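Local coordinates for protein Mannose/sialic acid-binding lectin (Polygonatum cyrtonema, PDB 3A0E) that probably binds carbohydrates as a bulb-type lectin of the monocot mannose-binding kind, and holds mannose in this crystal structure, at residues S3-N8 with H84-L89; P7-T12 with R54-N59. All coordinates share one frame; numbering follows the deposited sequence.

The chain begins with strand 3-5, turns at P7 and N8 and continues into strand 9-10, so the two contacts leave from neighbouring points. Interaction 2 closes the shorter loop, pairing 7-12 with 54-59; interaction 1 closes the longer one, from 3-8 to 84-89, and the shorter loop lies within its span without crossing it. Through these pairings the N-terminal residues supply the outermost strand, within this chain, of each of two sheets of the bulb-lectin domain: strand 3-5 beside 86-89, strand 9-10 beside 54-57. The contacts meet where S6 OG and N59 OD1 lie 2.7 Å apart, probably hydrogen-bonded, and H84 and N59 share one sulfate.

Interaction 1 of 2, residues S3-N8 with H84-L89; sequences SLSSPN and HYVLVL. With MAN (alpha-D-mannopyranose), chain B; MAN (alpha-D-mannopyranose), chain C; SO4 (sulfate ion), chain D.
L4 lays its CB over the CB of L87, 4.2 Å away, on the core face of the antiparallel pair formed by strands 3-5 and 86-89, where L55 touches both leucines. Their backbones bond in both directions, with L4 N giving to L87 O at 2.9 Å and L87 N to L4 O. The other face carries S3, S5, V86 and V88, small or beta-branched residues suited to close packing against the second subunit: S3 meets its V88 and V86 its Y98, while the hydroxyls of S3 and S5 bond to its N2 and Q90. Beyond the strand, S6 holds its OG between its own backbone N and carbonyl carbon (chi1 66°), which turns it back to accept Y85 N at 2.8 Å, nearly straight at 174°. S6 N in turn bonds to Y85 O. The H84 ring has S6 O at its edge and an alpha-1,3-linked dimannose over one face, chain C C3 and the bridging O3 lying toward the rim. A water joins S6 O to O3 of the chain C mannose and, weakly, to Y85 O. Since S6 OG also bonds to N59 OD1, one small buried hydroxyl serves as acceptor and donor; in the crystal, a sulfate probably from the liquor, bonded to H84 NE2, may favour a charged imidazole.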
loop_
_atom_site.group_PDB
_atom_site.type_symbol
_atom_site.label_atom_id
_atom_site.label_comp_id
_atom_site.label_asym_id
_atom_site.label_seq_id
_atom_site.Cartn_x
_atom_site.Cartn_y
_atom_site.Cartn_z
ATOM N N SER A 3 -0.543 3.371 3.771
ATOM C CA SER A 3 -1.030 1.997 3.780
ATOM C C SER A 3 -1.138 1.435 5.192
ATOM O O SER A 3 -0.454 1.889 6.111
ATOM C CB SER A 3 -0.094 1.096 2.966
ATOM O OG SER A 3 1.169 0.962 3.607
ATOM N N LEU A 4 -2.009 0.443 5.348
ATOM C CA LEU A 4 -2.212 -0.239 6.620
ATOM C C LEU A 4 -2.254 -1.724 6.282
ATOM O O LEU A 4 -3.139 -2.171 5.557
ATOM C CB LEU A 4 -3.537 0.174 7.271
ATOM C CG LEU A 4 -3.901 -0.583 8.561
ATOM C CD1 LEU A 4 -2.951 -0.181 9.696
ATOM C CD2 LEU A 4 -5.340 -0.266 8.948
ATOM N N SER A 5 -1.294 -2.484 6.798
ATOM C CA SER A 5 -1.240 -3.913 6.523
ATOM C C SER A 5 -1.857 -4.733 7.650
ATOM O O SER A 5 -1.644 -4.446 8.829
ATOM C CB SER A 5 0.213 -4.346 6.306
ATOM O OG SER A 5 0.780 -3.668 5.196
ATOM N N SER A 6 -2.626 -5.754 7.284
ATOM C CA SER A 6 -3.255 -6.616 8.282
ATOM C C SER A 6 -2.144 -7.290 9.079
ATOM O O SER A 6 -1.053 -7.531 8.554
ATOM C CB SER A 6 -4.129 -7.680 7.602
ATOM O OG SER A 6 -3.345 -8.587 6.843
ATOM N N PRO A 7 -2.403 -7.615 10.354
ATOM C CA PRO A 7 -3.650 -7.399 11.093
ATOM C C PRO A 7 -3.614 -6.115 11.924
ATOM O O PRO A 7 -4.304 -6.000 12.940
ATOM C CB PRO A 7 -3.719 -8.635 11.973
ATOM C CG PRO A 7 -2.275 -8.769 12.405
ATOM C CD PRO A 7 -1.482 -8.474 11.125
ATOM N N ASN A 8 -2.818 -5.148 11.479
ATOM C CA ASN A 8 -2.652 -3.892 12.200
ATOM C C ASN A 8 -3.836 -2.939 12.194
ATOM O O ASN A 8 -4.772 -3.083 11.408
ATOM C CB ASN A 8 -1.404 -3.174 11.687
ATOM C CG ASN A 8 -0.152 -4.001 11.886
ATOM O OD1 ASN A 8 0.168 -4.388 13.008
ATOM N ND2 ASN A 8 0.557 -4.287 10.797
ATOM N N HIS A 84 -2.741 -12.446 4.265
ATOM C CA HIS A 84 -2.423 -11.079 4.669
ATOM C C HIS A 84 -2.962 -10.132 3.611
ATOM O O HIS A 84 -2.979 -10.455 2.422
ATOM C CB HIS A 84 -0.919 -10.866 4.863
ATOM C CG HIS A 84 -0.398 -11.428 6.148
ATOM N ND1 HIS A 84 0.136 -12.693 6.242
ATOM C CD2 HIS A 84 -0.393 -10.923 7.405
ATOM C CE1 HIS A 84 0.445 -12.946 7.502
ATOM N NE2 HIS A 84 0.132 -11.888 8.229
ATOM N N TYR A 85 -3.426 -8.972 4.056
ATOM C CA TYR A 85 -3.996 -7.984 3.153
ATOM C C TYR A 85 -3.483 -6.594 3.490
ATOM O O TYR A 85 -2.835 -6.392 4.519
ATOM C CB TYR A 85 -5.525 -8.007 3.251
ATOM C CG TYR A 85 -6.143 -9.333 2.852
ATOM C CD1 TYR A 85 -6.047 -10.451 3.683
ATOM C CD2 TYR A 85 -6.792 -9.478 1.628
ATOM C CE1 TYR A 85 -6.579 -11.685 3.303
ATOM C CE2 TYR A 85 -7.327 -10.709 1.233
ATOM C CZ TYR A 85 -7.215 -11.805 2.077
ATOM O OH TYR A 85 -7.737 -13.017 1.694
ATOM N N VAL A 86 -3.774 -5.639 2.615
ATOM C CA VAL A 86 -3.350 -4.268 2.839
ATOM C C VAL A 86 -4.437 -3.294 2.400
ATOM O O VAL A 86 -5.180 -3.561 1.453
ATOM C CB VAL A 86 -2.042 -3.940 2.069
ATOM C CG1 VAL A 86 -2.299 -3.933 0.563
ATOM C CG2 VAL A 86 -1.495 -2.586 2.527
ATOM N N LEU A 87 -4.534 -2.184 3.124
ATOM C CA LEU A 87 -5.485 -1.115 2.829
ATOM C C LEU A 87 -4.615 0.030 2.337
ATOM O O LEU A 87 -3.663 0.413 3.015
ATOM C CB LEU A 87 -6.216 -0.672 4.098
ATOM C CG LEU A 87 -7.103 0.562 3.905
ATOM C CD1 LEU A 87 -8.264 0.209 2.978
ATOM C CD2 LEU A 87 -7.624 1.045 5.253
ATOM N N VAL A 88 -4.947 0.594 1.181
ATOM C CA VAL A 88 -4.130 1.660 0.625
ATOM C C VAL A 88 -4.865 2.905 0.142
ATOM O O VAL A 88 -5.851 2.818 -0.596
ATOM C CB VAL A 88 -3.297 1.129 -0.568
ATOM C CG1 VAL A 88 -2.409 2.228 -1.124
ATOM C CG2 VAL A 88 -2.465 -0.073 -0.135
ATOM N N LEU A 89 -4.385 4.063 0.580
ATOM C CA LEU A 89 -4.927 5.339 0.121
ATOM C C LEU A 89 -4.018 5.630 -1.073
ATOM O O LEU A 89 -2.831 5.910 -0.904
ATOM C CB LEU A 89 -4.761 6.427 1.185
ATOM C CG LEU A 89 -4.914 7.859 0.660
ATOM C CD1 LEU A 89 -6.264 8.020 -0.038
ATOM C CD2 LEU A 89 -4.767 8.843 1.817
HETATM C C1 MAN B . 5.315 -15.449 7.299
HETATM C C2 MAN B . 4.645 -14.151 6.783
HETATM C C3 MAN B . 4.705 -13.087 7.906
HETATM C C4 MAN B . 3.969 -13.644 9.139
HETATM C C5 MAN B . 4.665 -14.954 9.577
HETATM C C6 MAN B . 3.927 -15.520 10.797
HETATM O O1 MAN B . 6.691 -15.204 7.620
HETATM O O2 MAN B . 3.278 -14.413 6.450
HETATM O O3 MAN B . 4.058 -11.870 7.483
HETATM O O4 MAN B . 4.025 -12.677 10.192
HETATM O O5 MAN B . 4.613 -15.933 8.492
HETATM O O6 MAN B . 4.561 -16.732 11.216
HETATM C C1 MAN C . 5.018 -10.972 6.892
HETATM C C2 MAN C . 4.485 -9.520 7.032
HETATM C C3 MAN C . 3.133 -9.438 6.276
HETATM C C4 MAN C . 3.365 -9.815 4.804
HETATM C C5 MAN C . 3.946 -11.245 4.741
HETATM C C6 MAN C . 4.205 -11.613 3.273
HETATM O O2 MAN C . 5.429 -8.609 6.451
HETATM O O3 MAN C . 2.605 -8.106 6.361
HETATM O O4 MAN C . 2.118 -9.764 4.099
HETATM O O5 MAN C . 5.207 -11.305 5.477
HETATM O O6 MAN C . 4.748 -12.931 3.191
HETATM S S SO4 D . 0.577 -12.779 11.613
HETATM O O1 SO4 D . 0.937 -13.613 10.454
HETATM O O2 SO4 D . -0.302 -13.557 12.504
HETATM O O3 SO4 D . 1.801 -12.388 12.334
HETATM O O4 SO4 D . -0.128 -11.566 11.158
HETATM O O HOH W 1 -0.192 -7.675 6.027
#

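Interaction 2 of 2, residues P7-T12 with R54-N59; sequences PNSLFT and RLTLHN. With SO4 (sulfate ion), chain D.
This is a pairing at the side of an antiparallel sheet: the short strand 9-10, outermost within this chain, runs beside strand 54-57 of the bulb-type lectin domain, with leucines on the core face and polar side chains on the outer one. L10 N gives a bond to L55 O at 2.7 Å, and L55 N returns one to L10 O; farther on, L57 N reaches N8 O only weakly. On the buried face the side chains of L10 and L55 cross obliquely, their CB atoms 4.1 Å apart, and M26 of strand 22-26 packs against both leucines. On the other face S9 OG and T56 OG1 are hydrogen-bonded at 2.5 Å, so short that the exact length is doubtful; either hydroxyl could be the donor. Both stand beside their own backbone N (chi1 -64° in S9 and -56° in T56), which brings them together across the non-hydrogen-bonded pair. F11 and R54 lie side by side: R54 CB and CD touch the CD2-CE2 side of the ring, with F11 CE2 3.9 Å from R54 CD, and the guanidinium runs on past it to N70. S9 CB lies over one face of the same ring, 3.9 Å above its plane. At the far end P7, preceded by a cis peptide bond, packs its ring against N59, whose ND2 donates to sulfate O4 at 3.1 Å and whose OD1 bonds to S6. P7 N sits near that OD1 but has no hydrogen to share with it. L57 O, buried with no hydrogen-bond partner in the model, meets the CA-H of P7, CA to O 3.1 Å. The pairing is thus firm at L10 and L55 and slackens toward P7, where a weak L57 N to N8 O bond and a CA-H contact replace strong backbone bonds.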
loop_
_atom_site.group_PDB
_atom_site.type_symbol
_atom_site.label_atom_id
_atom_site.label_comp_id
_atom_site.label_asym_id
_atom_site.label_seq_id
_atom_site.Cartn_x
_atom_site.Cartn_y
_atom_site.Cartn_z
ATOM N N PRO A 7 -2.403 -7.615 10.354
ATOM C CA PRO A 7 -3.650 -7.399 11.093
ATOM C C PRO A 7 -3.614 -6.115 11.924
ATOM O O PRO A 7 -4.304 -6.000 12.940
ATOM C CB PRO A 7 -3.719 -8.635 11.973
ATOM C CG PRO A 7 -2.275 -8.769 12.405
ATOM C CD PRO A 7 -1.482 -8.474 11.125
ATOM N N ASN A 8 -2.818 -5.148 11.479
ATOM C CA ASN A 8 -2.652 -3.892 12.200
ATOM C C ASN A 8 -3.836 -2.939 12.194
ATOM O O ASN A 8 -4.772 -3.083 11.408
ATOM C CB ASN A 8 -1.404 -3.174 11.687
ATOM C CG ASN A 8 -0.152 -4.001 11.886
ATOM O OD1 ASN A 8 0.168 -4.388 13.008
ATOM N ND2 ASN A 8 0.557 -4.287 10.797
ATOM N N SER A 9 -3.772 -1.953 13.084
ATOM C CA SER A 9 -4.833 -0.968 13.222
ATOM C C SER A 9 -4.348 0.463 13.061
ATOM O O SER A 9 -3.169 0.763 13.250
ATOM C CB SER A 9 -5.489 -1.086 14.606
ATOM O OG SER A 9 -6.127 -2.336 14.788
ATOM N N LEU A 10 -5.280 1.337 12.700
ATOM C CA LEU A 10 -5.021 2.762 12.574
ATOM C C LEU A 10 -5.755 3.256 13.814
ATOM O O LEU A 10 -6.977 3.135 13.899
ATOM C CB LEU A 10 -5.677 3.321 11.305
ATOM C CG LEU A 10 -5.438 4.802 10.994
ATOM C CD1 LEU A 10 -3.944 5.069 10.836
ATOM C CD2 LEU A 10 -6.179 5.169 9.716
ATOM N N PHE A 11 -5.022 3.781 14.790
ATOM C CA PHE A 11 -5.665 4.226 16.018
ATOM C C PHE A 11 -6.233 5.637 15.970
ATOM O O PHE A 11 -5.986 6.390 15.031
ATOM C CB PHE A 11 -4.704 4.068 17.200
ATOM C CG PHE A 11 -4.310 2.638 17.467
ATOM C CD1 PHE A 11 -3.232 2.063 16.803
ATOM C CD2 PHE A 11 -5.046 1.855 18.352
ATOM C CE1 PHE A 11 -2.890 0.725 17.016
ATOM C CE2 PHE A 11 -4.715 0.517 18.573
ATOM C CZ PHE A 11 -3.636 -0.050 17.904
ATOM N N THR A 12 -7.005 5.976 16.996
ATOM C CA THR A 12 -7.654 7.276 17.103
ATOM C C THR A 12 -6.740 8.451 16.784
ATOM O O THR A 12 -5.654 8.576 17.344
ATOM C CB THR A 12 -8.222 7.493 18.519
ATOM O OG1 THR A 12 -8.961 6.332 18.924
ATOM C CG2 THR A 12 -9.143 8.701 18.539
ATOM N N ARG A 54 -10.882 2.599 16.702
ATOM C CA ARG A 54 -9.740 2.202 15.890
ATOM C C ARG A 54 -10.214 1.466 14.642
ATOM O O ARG A 54 -11.281 0.849 14.638
ATOM C CB ARG A 54 -8.783 1.302 16.685
ATOM C CG ARG A 54 -9.329 -0.084 17.031
ATOM C CD ARG A 54 -8.264 -0.915 17.748
ATOM N NE ARG A 54 -8.715 -2.274 18.047
ATOM C CZ ARG A 54 -9.658 -2.574 18.933
ATOM N NH1 ARG A 54 -10.262 -1.613 19.617
ATOM N NH2 ARG A 54 -10.000 -3.838 19.133
ATOM N N LEU A 55 -9.417 1.551 13.584
ATOM C CA LEU A 55 -9.717 0.893 12.316
ATOM C C LEU A 55 -8.771 -0.296 12.190
ATOM O O LEU A 55 -7.559 -0.135 12.299
ATOM C CB LEU A 55 -9.480 1.854 11.152
ATOM C CG LEU A 55 -9.629 1.247 9.752
ATOM C CD1 LEU A 55 -11.097 1.268 9.327
ATOM C CD2 LEU A 55 -8.785 2.038 8.774
ATOM N N THR A 56 -9.319 -1.482 11.949
ATOM C CA THR A 56 -8.492 -2.679 11.842
ATOM C C THR A 56 -8.727 -3.477 10.569
ATOM O O THR A 56 -9.869 -3.766 10.212
ATOM C CB THR A 56 -8.746 -3.632 13.041
ATOM O OG1 THR A 56 -8.525 -2.928 14.268
ATOM C CG2 THR A 56 -7.816 -4.841 12.979
ATOM N N LEU A 57 -7.641 -3.817 9.879
ATOM C CA LEU A 57 -7.724 -4.646 8.682
ATOM C C LEU A 57 -7.291 -6.030 9.156
ATOM O O LEU A 57 -6.183 -6.195 9.675
ATOM C CB LEU A 57 -6.765 -4.155 7.592
ATOM C CG LEU A 57 -6.763 -5.032 6.333
ATOM C CD1 LEU A 57 -8.176 -5.079 5.744
ATOM C CD2 LEU A 57 -5.767 -4.485 5.311
ATOM N N HIS A 58 -8.164 -7.017 8.985
ATOM C CA HIS A 58 -7.889 -8.380 9.427
ATOM C C HIS A 58 -7.145 -9.227 8.394
ATOM O O HIS A 58 -7.163 -8.924 7.199
ATOM C CB HIS A 58 -9.208 -9.054 9.809
ATOM C CG HIS A 58 -9.888 -8.413 10.979
ATOM N ND1 HIS A 58 -9.690 -8.837 12.276
ATOM C CD2 HIS A 58 -10.718 -7.346 11.053
ATOM C CE1 HIS A 58 -10.372 -8.058 13.100
ATOM N NE2 HIS A 58 -11.003 -7.144 12.382
ATOM N N ASN A 59 -6.496 -10.289 8.866
ATOM C CA ASN A 59 -5.743 -11.171 7.985
ATOM C C ASN A 59 -6.604 -11.975 7.017
ATOM O O ASN A 59 -6.089 -12.804 6.268
ATOM C CB ASN A 59 -4.850 -12.117 8.798
ATOM C CG ASN A 59 -3.651 -11.406 9.400
ATOM O OD1 ASN A 59 -3.167 -10.413 8.851
ATOM N ND2 ASN A 59 -3.153 -11.921 10.522
HETATM S S SO4 D . 0.577 -12.779 11.613
HETATM O O1 SO4 D . 0.937 -13.613 10.454
HETATM O O2 SO4 D . -0.302 -13.557 12.504
HETATM O O3 SO4 D . 1.801 -12.388 12.334
HETATM O O4 SO4 D . -0.128 -11.566 11.158
#